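Local atomic coordinates of DNA-binding protein (Sulfolobus solfataricus, PDB entry 3IRB), a protein that is of unknown biochemical function but joins a zinc ribbon to an OB-fold domain and may bind acyl-CoA. Residues A[27-36]-A[56-64]; A[79-90]-A[102-111]. All coordinates share one frame; numbering follows the deposited sequence. Where two conformers were deposited one is given.

Contact 1 of 2, residues A[27-36]-A[56-64]; sequences YTVGPAGEQF and IFVPARSYC. With ZN (zinc ion), chain C; SO4 (sulfate ion), chain G.
Pro-59, which follows a cis peptide bond, offers two carbons of its ring to two aromatic side chains, and these CH-pi contacts form the centre of the apolar packing. Its CG stands 3.6 Å from the centroid of the Tyr-27 ring, 9° off the normal. Its CB sits equally squarely on Phe-36, 3.5 Å from that ring's centroid. With its CG anti to the backbone N (chi1 -179°), the Phe-36 ring is carried out to the proline, and chi2 of 70° turns its face to CB. An alanine at Tyr-27 would remove the ring over Pro-59 CG and is likely to leave that end of the proline without its aromatic cover. The remaining apolar contacts come from the helix 30-41. Ala-32 CB presses on the backbone, 3.3 Å from Arg-61 C, and lies 3.9 Å from Ser-62 CB; Ala-60 CB packs beside it.

No direct hydrogen bond crosses the contact. A water can donate to Ala-60 O at 2.9 Å and to Tyr-27 O at 3.2 Å, although other acceptors compete for its protons.

Charge and metal lie on the far side of the loop. Phe-57 CD1 lies over one face of the Arg-61 guanidinium, whose edge holds a sulfate, with NH2 2.9 Å from O4 and NH1 reaching both O2 and O4. Cys-64 SG binds the zinc at 2.3 Å, completing the site with Cys-50, Cys-53 and Cys-67. The helices thus join the zinc ribbon mainly through apolar contact and one water, while Arg-61 and Cys-64 make their polar bonds away from them.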
loop_
_atom_site.group_PDB
_atom_site.type_symbol
_atom_site.label_atom_id
_atom_site.label_comp_id
_atom_site.label_asym_id
_atom_site.label_seq_id
_atom_site.Cartn_x
_atom_site.Cartn_y
_atom_site.Cartn_z
ATOM N N TYR A 27 -9.761 -5.545 -0.939
ATOM C CA TYR A 27 -9.864 -4.144 -1.382
ATOM C C TYR A 27 -10.672 -3.976 -2.667
ATOM O O TYR A 27 -11.180 -2.891 -2.939
ATOM C CB TYR A 27 -8.479 -3.540 -1.615
ATOM C CG TYR A 27 -7.703 -3.315 -0.320
ATOM C CD1 TYR A 27 -8.246 -2.564 0.718
ATOM C CD2 TYR A 27 -6.432 -3.850 -0.148
ATOM C CE1 TYR A 27 -7.550 -2.371 1.906
ATOM C CE2 TYR A 27 -5.725 -3.642 1.021
ATOM C CZ TYR A 27 -6.287 -2.919 2.041
ATOM O OH TYR A 27 -5.556 -2.736 3.199
ATOM N N THR A 28 -10.740 -5.012 -3.484
ATOM C CA THR A 28 -11.363 -4.896 -4.820
ATOM C C THR A 28 -12.842 -4.743 -4.789
ATOM O O THR A 28 -13.400 -4.086 -5.663
ATOM C CB THR A 28 -11.059 -6.121 -5.686
ATOM O OG1 THR A 28 -9.640 -6.203 -5.870
ATOM C CG2 THR A 28 -11.746 -6.008 -7.056
ATOM N N VAL A 29 -13.478 -5.332 -3.778
ATOM C CA VAL A 29 -14.922 -5.338 -3.672
ATOM C C VAL A 29 -15.505 -3.924 -3.654
ATOM O O VAL A 29 -15.046 -3.061 -2.898
ATOM C CB VAL A 29 -15.348 -6.116 -2.374
ATOM C CG1 VAL A 29 -16.811 -5.898 -2.071
ATOM C CG2 VAL A 29 -15.030 -7.566 -2.498
ATOM N N GLY A 30 -16.547 -3.698 -4.452
ATOM C CA GLY A 30 -17.282 -2.465 -4.394
ATOM C C GLY A 30 -16.738 -1.359 -5.287
ATOM O O GLY A 30 -15.684 -1.491 -5.893
ATOM N N PRO A 31 -17.481 -0.259 -5.376
ATOM C CA PRO A 31 -17.132 0.814 -6.324
ATOM C C PRO A 31 -15.827 1.536 -5.930
ATOM O O PRO A 31 -15.106 1.983 -6.817
ATOM C CB PRO A 31 -18.348 1.759 -6.270
ATOM C CG PRO A 31 -19.055 1.421 -4.973
ATOM C CD PRO A 31 -18.806 -0.068 -4.777
ATOM N N ALA A 32 -15.530 1.626 -4.627
ATOM C CA ALA A 32 -14.299 2.277 -4.164
ATOM C C ALA A 32 -13.074 1.462 -4.555
ATOM O O ALA A 32 -12.075 1.998 -5.049
ATOM C CB ALA A 32 -14.341 2.519 -2.636
ATOM N N GLY A 33 -13.175 0.150 -4.364
ATOM C CA GLY A 33 -12.210 -0.796 -4.865
ATOM C C GLY A 33 -11.937 -0.644 -6.335
ATOM O O GLY A 33 -10.783 -0.635 -6.752
ATOM N N GLU A 34 -12.998 -0.486 -7.117
ATOM C CA GLU A 34 -12.870 -0.302 -8.550
ATOM C C GLU A 34 -12.109 1.009 -8.854
ATOM O O GLU A 34 -11.201 0.999 -9.673
ATOM C CB GLU A 34 -14.231 -0.378 -9.266
ATOM N N GLN A 35 -12.441 2.100 -8.164
ATOM C CA GLN A 35 -11.735 3.377 -8.341
ATOM C C GLN A 35 -10.265 3.223 -7.994
ATOM O O GLN A 35 -9.400 3.724 -8.692
ATOM C CB GLN A 35 -12.287 4.479 -7.431
ATOM C CG GLN A 35 -13.593 5.118 -7.864
ATOM C CD GLN A 35 -13.525 5.723 -9.258
ATOM O OE1 GLN A 35 -12.716 6.604 -9.529
ATOM N NE2 GLN A 35 -14.375 5.238 -10.147
ATOM N N PHE A 36 -9.993 2.557 -6.891
ATOM C CA PHE A 36 -8.606 2.360 -6.484
ATOM C C PHE A 36 -7.792 1.637 -7.550
ATOM O O PHE A 36 -6.736 2.107 -7.953
ATOM C CB PHE A 36 -8.524 1.613 -5.159
ATOM C CG PHE A 36 -7.134 1.407 -4.693
ATOM C CD1 PHE A 36 -6.368 2.482 -4.236
ATOM C CD2 PHE A 36 -6.570 0.138 -4.725
ATOM C CE1 PHE A 36 -5.056 2.274 -3.828
ATOM C CE2 PHE A 36 -5.284 -0.081 -4.310
ATOM C CZ PHE A 36 -4.514 0.975 -3.876
ATOM N N ILE A 56 -9.588 10.783 5.102
ATOM C CA ILE A 56 -9.246 10.265 3.800
ATOM C C ILE A 56 -8.635 8.880 3.993
ATOM O O ILE A 56 -7.769 8.732 4.819
ATOM C CB ILE A 56 -8.258 11.197 3.078
ATOM C CG1 ILE A 56 -8.896 12.571 2.823
ATOM C CG2 ILE A 56 -7.860 10.601 1.756
ATOM C CD1 ILE A 56 -7.899 13.635 2.287
ATOM N N PHE A 57 -9.152 7.879 3.266
ATOM C CA PHE A 57 -8.747 6.494 3.435
ATOM C C PHE A 57 -8.009 6.032 2.204
ATOM O O PHE A 57 -8.424 6.317 1.081
ATOM C CB PHE A 57 -9.939 5.555 3.622
ATOM C CG PHE A 57 -10.791 5.888 4.808
ATOM C CD1 PHE A 57 -10.485 5.362 6.059
ATOM C CD2 PHE A 57 -11.860 6.765 4.681
ATOM C CE1 PHE A 57 -11.240 5.650 7.162
ATOM C CE2 PHE A 57 -12.630 7.069 5.792
ATOM C CZ PHE A 57 -12.325 6.507 7.044
ATOM N N VAL A 58 -6.943 5.271 2.417
ATOM C CA VAL A 58 -6.254 4.597 1.322
ATOM C C VAL A 58 -6.047 3.132 1.750
ATOM O O VAL A 58 -5.700 2.880 2.897
ATOM C CB VAL A 58 -4.919 5.298 0.976
ATOM C CG1 VAL A 58 -3.862 5.123 2.098
ATOM C CG2 VAL A 58 -4.408 4.831 -0.400
ATOM N N PRO A 59 -6.342 2.162 0.854
ATOM C CA PRO A 59 -7.028 2.301 -0.435
ATOM C C PRO A 59 -8.437 2.864 -0.230
ATOM O O PRO A 59 -8.964 2.843 0.895
ATOM C CB PRO A 59 -7.101 0.868 -0.980
ATOM C CG PRO A 59 -5.949 0.152 -0.268
ATOM C CD PRO A 59 -5.886 0.783 1.094
ATOM N N ALA A 60 -8.982 3.460 -1.275
ATOM C CA ALA A 60 -10.321 4.038 -1.222
ATOM C C ALA A 60 -11.328 3.054 -0.627
ATOM O O ALA A 60 -11.287 1.848 -0.891
ATOM C CB ALA A 60 -10.760 4.451 -2.588
ATOM N N ARG A 61 -12.262 3.559 0.159
ATOM C CA ARG A 61 -13.299 2.708 0.676
ATOM C C ARG A 61 -14.658 3.364 0.584
ATOM O O ARG A 61 -14.763 4.572 0.478
ATOM C CB ARG A 61 -12.960 2.236 2.092
ATOM C CG ARG A 61 -12.917 3.271 3.136
ATOM C CD ARG A 61 -12.697 2.616 4.515
ATOM N NE ARG A 61 -11.323 2.236 4.797
ATOM C CZ ARG A 61 -10.871 1.929 6.016
ATOM N NH1 ARG A 61 -11.684 1.969 7.074
ATOM N NH2 ARG A 61 -9.600 1.608 6.196
ATOM N N SER A 62 -15.697 2.538 0.587
ATOM C CA SER A 62 -17.024 3.014 0.253
ATOM C C SER A 62 -17.867 3.298 1.506
ATOM O O SER A 62 -18.982 3.777 1.403
ATOM C CB SER A 62 -17.682 1.986 -0.656
ATOM O OG SER A 62 -17.776 0.755 0.020
ATOM N N TYR A 63 -17.314 2.998 2.678
ATOM C CA TYR A 63 -18.019 3.150 3.955
ATOM C C TYR A 63 -17.090 3.671 5.035
ATOM O O TYR A 63 -15.927 3.276 5.101
ATOM C CB TYR A 63 -18.558 1.801 4.409
ATOM C CG TYR A 63 -19.538 1.868 5.587
ATOM C CD1 TYR A 63 -20.735 2.512 5.464
ATOM C CD2 TYR A 63 -19.245 1.255 6.795
ATOM C CE1 TYR A 63 -21.643 2.571 6.524
ATOM C CE2 TYR A 63 -20.134 1.306 7.871
ATOM C CZ TYR A 63 -21.329 1.958 7.721
ATOM O OH TYR A 63 -22.228 2.018 8.762
ATOM N N CYS A 64 -17.600 4.560 5.886
ATOM C CA CYS A 64 -16.803 5.088 6.991
ATOM C C CYS A 64 -17.350 4.452 8.267
ATOM O O CYS A 64 -18.464 4.747 8.663
ATOM C CB CYS A 64 -16.917 6.613 7.096
ATOM S SG CYS A 64 -15.976 7.290 8.545
HETATM ZN ZN ZN C . -16.501 9.553 8.644
HETATM S S SO4 G . -10.232 0.817 10.255
HETATM O O1 SO4 G . -9.877 1.800 11.272
HETATM O O2 SO4 G . -11.680 0.896 10.012
HETATM O O3 SO4 G . -9.844 -0.511 10.689
HETATM O O4 SO4 G . -9.474 1.102 9.053
HETATM O O HOH W 1 -12.099 -0.877 -0.642
#

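Contact 2 of 2, residues A[79-90]-A[102-111]; sequences KDEAYVDSYTII and PVYIALIRFP. With SO4 (sulfate ion), chain F.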
loop_
_atom_site.group_PDB
_atom_site.type_symbol
_atom_site.label_atom_id
_atom_site.label_comp_id
_atom_site.label_asym_id
_atom_site.label_seq_id
_atom_site.Cartn_x
_atom_site.Cartn_y
_atom_site.Cartn_z
ATOM N N LYS A 79 1.315 11.302 -4.331
ATOM C CA LYS A 79 2.203 10.148 -4.283
ATOM C C LYS A 79 3.610 10.536 -3.826
ATOM O O LYS A 79 4.296 9.742 -3.171
ATOM C CB LYS A 79 2.201 9.351 -5.610
ATOM C CG LYS A 79 1.878 10.095 -6.865
ATOM C CD LYS A 79 1.959 9.174 -8.075
ATOM C CE LYS A 79 1.894 9.948 -9.354
ATOM N NZ LYS A 79 2.464 9.165 -10.470
ATOM N N ASP A 80 4.007 11.777 -4.095
ATOM C CA ASP A 80 5.294 12.257 -3.671
ATOM C C ASP A 80 5.466 12.362 -2.155
ATOM O O ASP A 80 6.560 12.657 -1.699
ATOM C CB ASP A 80 5.582 13.635 -4.291
ATOM C CG ASP A 80 5.607 13.617 -5.819
ATOM O OD1 ASP A 80 5.758 12.536 -6.439
ATOM O OD2 ASP A 80 5.484 14.720 -6.404
ATOM N N GLU A 81 4.410 12.165 -1.368
ATOM C CA GLU A 81 4.527 12.273 0.080
ATOM C C GLU A 81 4.550 10.932 0.812
ATOM O O GLU A 81 4.462 10.910 2.054
ATOM C CB GLU A 81 3.390 13.144 0.637
ATOM C CG GLU A 81 3.450 14.572 0.147
ATOM C CD GLU A 81 2.365 15.454 0.740
ATOM O OE1 GLU A 81 1.381 14.925 1.300
ATOM O OE2 GLU A 81 2.500 16.688 0.628
ATOM N N ALA A 82 4.683 9.832 0.071
ATOM C CA ALA A 82 4.744 8.491 0.672
ATOM C C ALA A 82 5.952 8.350 1.592
ATOM O O ALA A 82 7.067 8.768 1.236
ATOM C CB ALA A 82 4.807 7.386 -0.396
ATOM N N TYR A 83 5.738 7.722 2.747
ATOM C CA TYR A 83 6.840 7.424 3.668
ATOM C C TYR A 83 6.720 6.053 4.281
ATOM O O TYR A 83 5.638 5.434 4.317
ATOM C CB TYR A 83 6.962 8.493 4.753
ATOM C CG TYR A 83 5.822 8.470 5.722
ATOM C CD1 TYR A 83 4.660 9.157 5.461
ATOM C CD2 TYR A 83 5.922 7.757 6.893
ATOM C CE1 TYR A 83 3.614 9.159 6.359
ATOM C CE2 TYR A 83 4.882 7.726 7.800
ATOM C CZ TYR A 83 3.738 8.429 7.522
ATOM O OH TYR A 83 2.735 8.380 8.406
ATOM N N VAL A 84 7.862 5.550 4.723
ATOM C CA VAL A 84 7.945 4.255 5.332
ATOM C C VAL A 84 7.504 4.413 6.797
ATOM O O VAL A 84 8.136 5.126 7.588
ATOM C CB VAL A 84 9.377 3.671 5.269
ATOM C CG1 VAL A 84 9.436 2.324 6.016
ATOM C CG2 VAL A 84 9.844 3.542 3.830
ATOM N N ASP A 85 6.444 3.709 7.161
ATOM C CA ASP A 85 5.921 3.763 8.533
ATOM C C ASP A 85 6.539 2.711 9.451
ATOM O O ASP A 85 6.770 2.948 10.643
ATOM C CB ASP A 85 4.402 3.642 8.487
ATOM C CG ASP A 85 3.754 3.923 9.824
ATOM O OD1 ASP A 85 4.101 4.950 10.439
ATOM O OD2 ASP A 85 2.927 3.095 10.239
ATOM N N SER A 86 6.799 1.550 8.882
ATOM C CA SER A 86 7.330 0.367 9.598
ATOM C C SER A 86 7.622 -0.678 8.551
ATOM O O SER A 86 7.136 -0.597 7.406
ATOM C CB SER A 86 6.336 -0.177 10.627
ATOM O OG SER A 86 5.107 -0.425 10.002
ATOM N N TYR A 87 8.457 -1.638 8.906
ATOM C CA TYR A 87 8.844 -2.682 7.950
ATOM C C TYR A 87 9.540 -3.809 8.659
ATOM O O TYR A 87 9.991 -3.650 9.818
ATOM C CB TYR A 87 9.802 -2.148 6.889
ATOM C CG TYR A 87 11.120 -1.642 7.413
ATOM C CD1 TYR A 87 11.240 -0.351 7.856
ATOM C CD2 TYR A 87 12.260 -2.478 7.479
ATOM C CE1 TYR A 87 12.441 0.132 8.341
ATOM C CE2 TYR A 87 13.467 -1.995 7.963
ATOM C CZ TYR A 87 13.544 -0.681 8.384
ATOM O OH TYR A 87 14.711 -0.167 8.890
ATOM N N THR A 88 9.614 -4.930 7.940
ATOM C CA THR A 88 10.516 -5.991 8.229
ATOM C C THR A 88 11.371 -6.226 6.991
ATOM O O THR A 88 11.149 -5.633 5.935
ATOM C CB THR A 88 9.798 -7.275 8.713
ATOM O OG1 THR A 88 10.789 -8.179 9.202
ATOM C CG2 THR A 88 9.019 -7.955 7.604
ATOM N N ILE A 89 12.393 -7.048 7.161
ATOM C CA ILE A 89 13.440 -7.245 6.179
ATOM C C ILE A 89 13.612 -8.750 6.033
ATOM O O ILE A 89 13.495 -9.499 7.002
ATOM C CB ILE A 89 14.765 -6.570 6.604
ATOM C CG1 ILE A 89 15.822 -6.687 5.512
ATOM C CG2 ILE A 89 15.309 -7.153 7.910
ATOM C CD1 ILE A 89 17.152 -5.880 5.830
ATOM N N ILE A 90 13.805 -9.178 4.798
ATOM C CA ILE A 90 14.051 -10.557 4.452
ATOM C C ILE A 90 15.406 -10.613 3.786
ATOM O O ILE A 90 15.615 -9.973 2.748
ATOM C CB ILE A 90 12.976 -11.045 3.481
ATOM C CG1 ILE A 90 11.612 -10.999 4.161
ATOM C CG2 ILE A 90 13.291 -12.468 2.978
ATOM C CD1 ILE A 90 10.428 -11.249 3.188
ATOM N N PRO A 102 18.451 -7.012 -0.008
ATOM C CA PRO A 102 17.351 -7.511 0.811
ATOM C C PRO A 102 16.020 -6.956 0.358
ATOM O O PRO A 102 15.940 -5.823 -0.188
ATOM C CB PRO A 102 17.665 -6.962 2.207
ATOM C CG PRO A 102 19.110 -6.724 2.208
ATOM C CD PRO A 102 19.499 -6.373 0.803
ATOM N N VAL A 103 14.979 -7.749 0.590
ATOM C CA VAL A 103 13.614 -7.353 0.295
ATOM C C VAL A 103 12.979 -6.874 1.584
ATOM O O VAL A 103 13.103 -7.512 2.641
ATOM C CB VAL A 103 12.809 -8.525 -0.273
ATOM C CG1 VAL A 103 11.315 -8.171 -0.350
ATOM C CG2 VAL A 103 13.364 -8.926 -1.640
ATOM N N TYR A 104 12.337 -5.733 1.517
ATOM C CA TYR A 104 11.652 -5.208 2.684
ATOM C C TYR A 104 10.154 -5.340 2.465
ATOM O O TYR A 104 9.669 -5.059 1.381
ATOM C CB TYR A 104 12.023 -3.758 2.891
ATOM C CG TYR A 104 13.469 -3.489 3.176
ATOM C CD1 TYR A 104 14.403 -3.442 2.137
ATOM C CD2 TYR A 104 13.919 -3.242 4.461
ATOM C CE1 TYR A 104 15.732 -3.187 2.378
ATOM C CE2 TYR A 104 15.261 -2.965 4.702
ATOM C CZ TYR A 104 16.154 -2.962 3.654
ATOM O OH TYR A 104 17.481 -2.690 3.860
ATOM N N ILE A 105 9.410 -5.710 3.506
ATOM C CA ILE A 105 7.965 -5.653 3.460
ATOM C C ILE A 105 7.654 -4.417 4.313
ATOM O O ILE A 105 8.018 -4.389 5.496
ATOM C CB ILE A 105 7.307 -6.917 4.065
ATOM C CG1 ILE A 105 7.875 -8.207 3.453
ATOM C CG2 ILE A 105 5.793 -6.847 3.901
ATOM C CD1 ILE A 105 7.745 -8.358 1.896
ATOM N N ALA A 106 7.053 -3.403 3.708
ATOM C CA ALA A 106 6.836 -2.112 4.388
ATOM C C ALA A 106 5.386 -1.711 4.410
ATOM O O ALA A 106 4.649 -2.002 3.469
ATOM C CB ALA A 106 7.666 -0.996 3.712
ATOM N N LEU A 107 4.978 -1.027 5.477
ATOM C CA LEU A 107 3.737 -0.251 5.467
ATOM C C LEU A 107 4.058 1.153 5.038
ATOM O O LEU A 107 4.826 1.868 5.695
ATOM C CB LEU A 107 3.105 -0.213 6.838
ATOM C CG LEU A 107 1.772 0.527 6.884
ATOM C CD1 LEU A 107 0.776 -0.081 5.919
ATOM C CD2 LEU A 107 1.273 0.515 8.342
ATOM N N ILE A 108 3.537 1.545 3.904
ATOM C CA ILE A 108 3.821 2.843 3.346
ATOM C C ILE A 108 2.586 3.699 3.632
ATOM O O ILE A 108 1.457 3.263 3.388
ATOM C CB ILE A 108 4.037 2.781 1.839
ATOM C CG1 ILE A 108 5.250 1.911 1.495
ATOM C CG2 ILE A 108 4.125 4.185 1.242
ATOM C CD1 ILE A 108 6.551 2.358 2.090
ATOM N N ARG A 109 2.810 4.886 4.167
ATOM C CA ARG A 109 1.702 5.793 4.499
ATOM C C ARG A 109 1.887 7.154 3.876
ATOM O O ARG A 109 2.923 7.462 3.305
ATOM C CB ARG A 109 1.566 5.950 6.006
ATOM C CG ARG A 109 1.161 4.639 6.727
ATOM C CD ARG A 109 0.771 4.887 8.158
ATOM N NE ARG A 109 -0.544 5.510 8.210
ATOM C CZ ARG A 109 -1.112 6.015 9.295
ATOM N NH1 ARG A 109 -0.486 5.985 10.472
ATOM N NH2 ARG A 109 -2.316 6.565 9.200
ATOM N N PHE A 110 0.862 7.983 4.034
ATOM C CA PHE A 110 0.875 9.348 3.526
ATOM C C PHE A 110 0.388 10.229 4.664
ATOM O O PHE A 110 -0.566 9.857 5.347
ATOM C CB PHE A 110 -0.072 9.480 2.326
ATOM C CG PHE A 110 0.223 8.515 1.223
ATOM C CD1 PHE A 110 -0.301 7.257 1.242
ATOM C CD2 PHE A 110 1.055 8.874 0.173
ATOM C CE1 PHE A 110 -0.002 6.347 0.248
ATOM C CE2 PHE A 110 1.350 7.976 -0.835
ATOM C CZ PHE A 110 0.827 6.704 -0.786
ATOM N N PRO A 111 1.012 11.396 4.857
ATOM C CA PRO A 111 0.623 12.291 5.959
ATOM C C PRO A 111 -0.884 12.614 5.947
ATOM O O PRO A 111 -1.431 12.946 4.903
ATOM C CB PRO A 111 1.426 13.567 5.705
ATOM C CG PRO A 111 2.348 13.283 4.589
ATOM C CD PRO A 111 2.057 11.964 3.994
HETATM S S SO4 F . 0.146 2.877 12.092
HETATM O O1 SO4 F . 1.000 4.011 11.725
HETATM O O2 SO4 F . 0.863 1.621 11.872
HETATM O O3 SO4 F . -1.054 2.909 11.237
HETATM O O4 SO4 F . -0.189 3.032 13.515
HETATM O O HOH W 2 -0.044 8.871 7.834
#
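The carbonyl O of Arg-109 receives the N-H of Tyr-83 at 2.9 Å and also meets Ala-82 CA, 3.4 Å away, in a CA-H...O contact. This pairing belongs to the antiparallel beta hairpin of strands 83-92 and 98-109 in the OB-fold domain. The hairpin carries a classic beta bulge: Asp-85 and Ser-86 both face Leu-107, whose O accepts from Asp-85 N and whose N donates to Ser-86 O. Beyond it, regular pairing resumes and runs on to Ile-90 N and Val-103 O, 2.8 Å apart.

On one face of the sheet, Tyr-87 and Tyr-104 lie side by side in an offset edge-to-face pair with planes at 69°. Tyr-104 turns its edge to the face of Tyr-87, CD2 to CD2 at 3.5 Å; with CG between the backbone N and carbonyl carbon (chi1 62°), the Tyr-87 ring lies beside it. Ile-89 CG1 covers a face of Tyr-104. Val-84 and Ile-108 continue this face toward strand 141-144.

The other face carries Arg-109, which runs alongside Asp-85 before bending at chi3. Their charged ends stay beyond salt-bridge range, OD2 to NH1 4.5 Å; NE and NH2 instead bind the carbonyls of Gly-115 and Ile-113, and NH1 makes a weak bond to a sulfate. Over one face of the guanidinium sits a water, 2.9 Å from Tyr-83 OH, that donates to Phe-110 O at 2.7 Å.

Contact 1 is the more buried of the two, a small apolar junction between helices and the zinc ribbon; contact 2 is larger, only partly buried, and held mainly by backbone hydrogen bonds. Their centres are about 20 Å apart, on opposite sides of the chain's centre, yet both belong to one mixed sheet: strand 114-123 pairs in parallel with 56-58 and antiparallel with 98-109. The two touch where Val-58 CG1 packs 4.2 Å from Phe-110 CD1. Helix 12-28 links them too, ending at contact 1 and covering Ile-90, Val-103 and Ile-105 of contact 2. Each has an arginine at a sulfate, but only contact 1 includes a zinc ligand.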